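Local atomic coordinates of dextranase (Pseudarthrobacter oxydans, PDB entry 6NZS), a protein that catalyses the endohydrolysis of (1->6)-alpha-D-glucosidic linkages in dextran. Residues T4-H15 and A50-S58. Numbering follows the deposited sequence.
Sequences TADNGNLHTWWH and AYDAFTYMS
Tyr56 OH is gripped by two rings of the N-terminal segment: Trp13 NE1 donates to it at 2.9 Å, nearly in the indole plane, and His15 NE2 lies 2.7 Å away in a straight hydrogen bond whose donor may be either group. A phenol suits this place because its hydroxyl can serve both partners deep among aromatic side chains. Phe54 fills the middle of the cluster through two T-shaped (edge-to-face) pairs: the edge of His15 points at the face of Phe54, planes at 79°, while the edge of Phe54, led by CD1, meets the six-membered ring of Trp14 over one face. With CG anti to the backbone N (chi1 -164°), Phe54 lies across Trp14 at about a right angle, and its backbone N binds Trp13 O. The Thr12 hydroxyl bridges the two segments, since one OG1 can donate to Asp52 O at 2.7 Å and accept from Ala5 N at 2.9 Å. A valine here would probably leave Ala5 N and Asp52 O without the hydroxyl that bridges them. The Tyr51 ring is still closely packed: the methyl of Ala5 is small enough to lie over one face of it, CB 3.7 Å from the Tyr51 centroid, a CH-pi contact, and Leu10 CD2 adds an oblique touch. Looser is the hydroxyl end, where one water links Tyr51 OH to Asn7 ND2. The whole joins residues 4-15 to strand 51-58 in the Ig-like beta-sandwich domain of glycoside hydrolase family 49, with an aromatic cluster at its tight end.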
# COMPACT_ATOMS: atom_id res chain seq x y z
N THR A 4 15.64 23.20 10.22
CA THR A 4 14.45 22.40 10.49
C THR A 4 13.58 23.07 11.55
O THR A 4 14.02 23.94 12.31
CB THR A 4 14.84 21.00 10.96
OG1 THR A 4 15.65 21.09 12.14
CG2 THR A 4 15.61 20.25 9.87
N ALA A 5 12.31 22.65 11.59
CA ALA A 5 11.33 23.20 12.52
C ALA A 5 11.10 22.25 13.68
O ALA A 5 10.98 21.04 13.50
CB ALA A 5 10.00 23.43 11.81
N ASP A 6 10.98 22.82 14.88
CA ASP A 6 10.50 22.04 16.02
C ASP A 6 9.73 22.99 16.94
O ASP A 6 10.22 23.41 17.99
CB ASP A 6 11.62 21.32 16.76
CG ASP A 6 11.09 20.35 17.79
OD1 ASP A 6 9.86 20.17 17.85
OD2 ASP A 6 11.91 19.77 18.54
N ASN A 7 8.51 23.32 16.53
CA ASN A 7 7.65 24.17 17.34
C ASN A 7 6.30 23.48 17.52
O ASN A 7 6.09 22.34 17.08
CB ASN A 7 7.53 25.58 16.74
CG ASN A 7 6.95 25.58 15.34
OD1 ASN A 7 5.83 25.15 15.12
ND2 ASN A 7 7.73 26.09 14.38
N GLY A 8 5.37 24.18 18.17
CA GLY A 8 4.09 23.56 18.48
C GLY A 8 3.26 23.19 17.26
O GLY A 8 2.39 22.32 17.37
N ASN A 9 3.50 23.84 16.12
CA ASN A 9 2.65 23.66 14.94
C ASN A 9 3.34 22.97 13.78
O ASN A 9 2.65 22.60 12.82
CB ASN A 9 2.13 25.00 14.44
CG ASN A 9 1.15 25.64 15.38
OD1 ASN A 9 0.70 25.02 16.35
ND2 ASN A 9 0.81 26.89 15.11
N LEU A 10 4.65 22.82 13.81
CA LEU A 10 5.37 22.28 12.66
C LEU A 10 6.60 21.56 13.17
O LEU A 10 7.34 22.08 14.02
CB LEU A 10 5.77 23.40 11.69
CG LEU A 10 6.48 23.01 10.39
CD1 LEU A 10 5.64 22.02 9.56
CD2 LEU A 10 6.80 24.26 9.58
N HIS A 11 6.82 20.35 12.67
CA HIS A 11 8.03 19.60 12.99
C HIS A 11 8.58 19.01 11.71
O HIS A 11 7.89 18.23 11.04
CB HIS A 11 7.75 18.49 14.01
CG HIS A 11 8.98 17.75 14.42
ND1 HIS A 11 8.97 16.41 14.74
CD2 HIS A 11 10.26 18.17 14.57
CE1 HIS A 11 10.20 16.04 15.07
NE2 HIS A 11 11.00 17.08 14.97
N THR A 12 9.81 19.39 11.37
CA THR A 12 10.55 18.78 10.28
C THR A 12 11.91 18.32 10.81
O THR A 12 12.31 18.65 11.93
CB THR A 12 10.76 19.75 9.11
OG1 THR A 12 11.70 20.76 9.49
CG2 THR A 12 9.45 20.41 8.69
N TRP A 13 12.62 17.54 9.99
CA TRP A 13 13.88 16.97 10.44
C TRP A 13 14.78 16.72 9.24
O TRP A 13 14.37 16.78 8.08
CB TRP A 13 13.68 15.69 11.25
CG TRP A 13 12.88 14.65 10.54
CD1 TRP A 13 13.34 13.69 9.69
CD2 TRP A 13 11.45 14.48 10.61
NE1 TRP A 13 12.30 12.93 9.23
CE2 TRP A 13 11.13 13.38 9.77
CE3 TRP A 13 10.42 15.14 11.30
CZ2 TRP A 13 9.82 12.93 9.61
CZ3 TRP A 13 9.11 14.69 11.13
CH2 TRP A 13 8.83 13.59 10.29
N TRP A 14 16.04 16.40 9.55
CA TRP A 14 17.05 16.13 8.54
C TRP A 14 17.83 14.89 8.96
O TRP A 14 17.64 14.36 10.05
CB TRP A 14 17.99 17.33 8.40
CG TRP A 14 18.75 17.35 7.13
CD1 TRP A 14 20.09 17.10 6.96
CD2 TRP A 14 18.23 17.64 5.83
NE1 TRP A 14 20.43 17.21 5.64
CE2 TRP A 14 19.31 17.54 4.92
CE3 TRP A 14 16.96 17.98 5.34
CZ2 TRP A 14 19.15 17.76 3.55
CZ3 TRP A 14 16.81 18.20 3.98
CH2 TRP A 14 17.90 18.09 3.10
N HIS A 15 18.71 14.43 8.07
CA HIS A 15 19.67 13.37 8.39
C HIS A 15 21.04 13.84 7.93
O HIS A 15 21.28 13.98 6.73
CB HIS A 15 19.30 12.06 7.69
CG HIS A 15 18.03 11.45 8.20
ND1 HIS A 15 17.97 10.68 9.33
CD2 HIS A 15 16.76 11.54 7.73
CE1 HIS A 15 16.72 10.29 9.53
NE2 HIS A 15 15.96 10.81 8.58
N ALA A 50 10.28 29.32 6.01
CA ALA A 50 10.16 27.98 5.44
C ALA A 50 11.29 27.11 5.97
O ALA A 50 12.45 27.53 5.99
CB ALA A 50 10.20 28.04 3.91
N TYR A 51 10.94 25.89 6.38
CA TYR A 51 11.87 24.97 7.01
C TYR A 51 12.08 23.75 6.12
O TYR A 51 11.12 23.25 5.52
CB TYR A 51 11.33 24.51 8.36
CG TYR A 51 11.19 25.63 9.35
CD1 TYR A 51 12.25 25.99 10.16
CD2 TYR A 51 9.99 26.34 9.48
CE1 TYR A 51 12.13 27.01 11.09
CE2 TYR A 51 9.87 27.37 10.40
CZ TYR A 51 10.94 27.70 11.20
OH TYR A 51 10.82 28.72 12.12
N ASP A 52 13.32 23.28 6.03
CA ASP A 52 13.62 22.09 5.26
C ASP A 52 13.02 20.85 5.91
O ASP A 52 13.04 20.71 7.14
CB ASP A 52 15.13 21.92 5.16
CG ASP A 52 15.79 23.07 4.46
OD1 ASP A 52 15.64 23.17 3.23
OD2 ASP A 52 16.44 23.89 5.14
N ALA A 53 12.50 19.95 5.09
CA ALA A 53 12.04 18.64 5.54
C ALA A 53 12.71 17.60 4.66
O ALA A 53 12.71 17.73 3.43
CB ALA A 53 10.52 18.51 5.40
N PHE A 54 13.30 16.59 5.28
CA PHE A 54 14.05 15.60 4.51
C PHE A 54 13.14 14.88 3.52
O PHE A 54 11.98 14.58 3.83
CB PHE A 54 14.65 14.56 5.46
CG PHE A 54 15.73 13.74 4.82
CD1 PHE A 54 16.99 14.29 4.62
CD2 PHE A 54 15.49 12.44 4.41
CE1 PHE A 54 18.00 13.55 4.03
CE2 PHE A 54 16.50 11.69 3.82
CZ PHE A 54 17.75 12.24 3.63
N THR A 55 13.67 14.60 2.33
CA THR A 55 12.99 13.74 1.37
C THR A 55 13.81 12.47 1.21
O THR A 55 14.93 12.51 0.68
CB THR A 55 12.77 14.43 0.02
OG1 THR A 55 12.05 15.66 0.22
CG2 THR A 55 11.95 13.53 -0.90
N TYR A 56 13.25 11.37 1.69
CA TYR A 56 13.82 10.04 1.55
C TYR A 56 13.63 9.54 0.12
O TYR A 56 12.84 10.08 -0.65
CB TYR A 56 13.08 9.07 2.47
CG TYR A 56 13.15 9.45 3.93
CD1 TYR A 56 14.25 9.10 4.69
CD2 TYR A 56 12.12 10.17 4.54
CE1 TYR A 56 14.34 9.46 6.03
CE2 TYR A 56 12.20 10.53 5.87
CZ TYR A 56 13.31 10.18 6.61
OH TYR A 56 13.39 10.54 7.94
N MET A 57 14.35 8.47 -0.23
CA MET A 57 14.16 7.85 -1.54
C MET A 57 14.43 6.35 -1.48
O MET A 57 15.40 5.90 -0.86
CB MET A 57 15.03 8.50 -2.63
CG MET A 57 14.69 8.01 -4.04
SD MET A 57 15.59 8.88 -5.34
CE MET A 57 17.22 8.20 -5.10
N SER A 58 13.56 5.59 -2.13
CA SER A 58 13.72 4.15 -2.30
C SER A 58 13.90 3.85 -3.78
O SER A 58 13.29 4.50 -4.63
CB SER A 58 12.47 3.43 -1.77
OG SER A 58 12.46 2.07 -2.15
O HOH W 1 10.32 27.70 14.60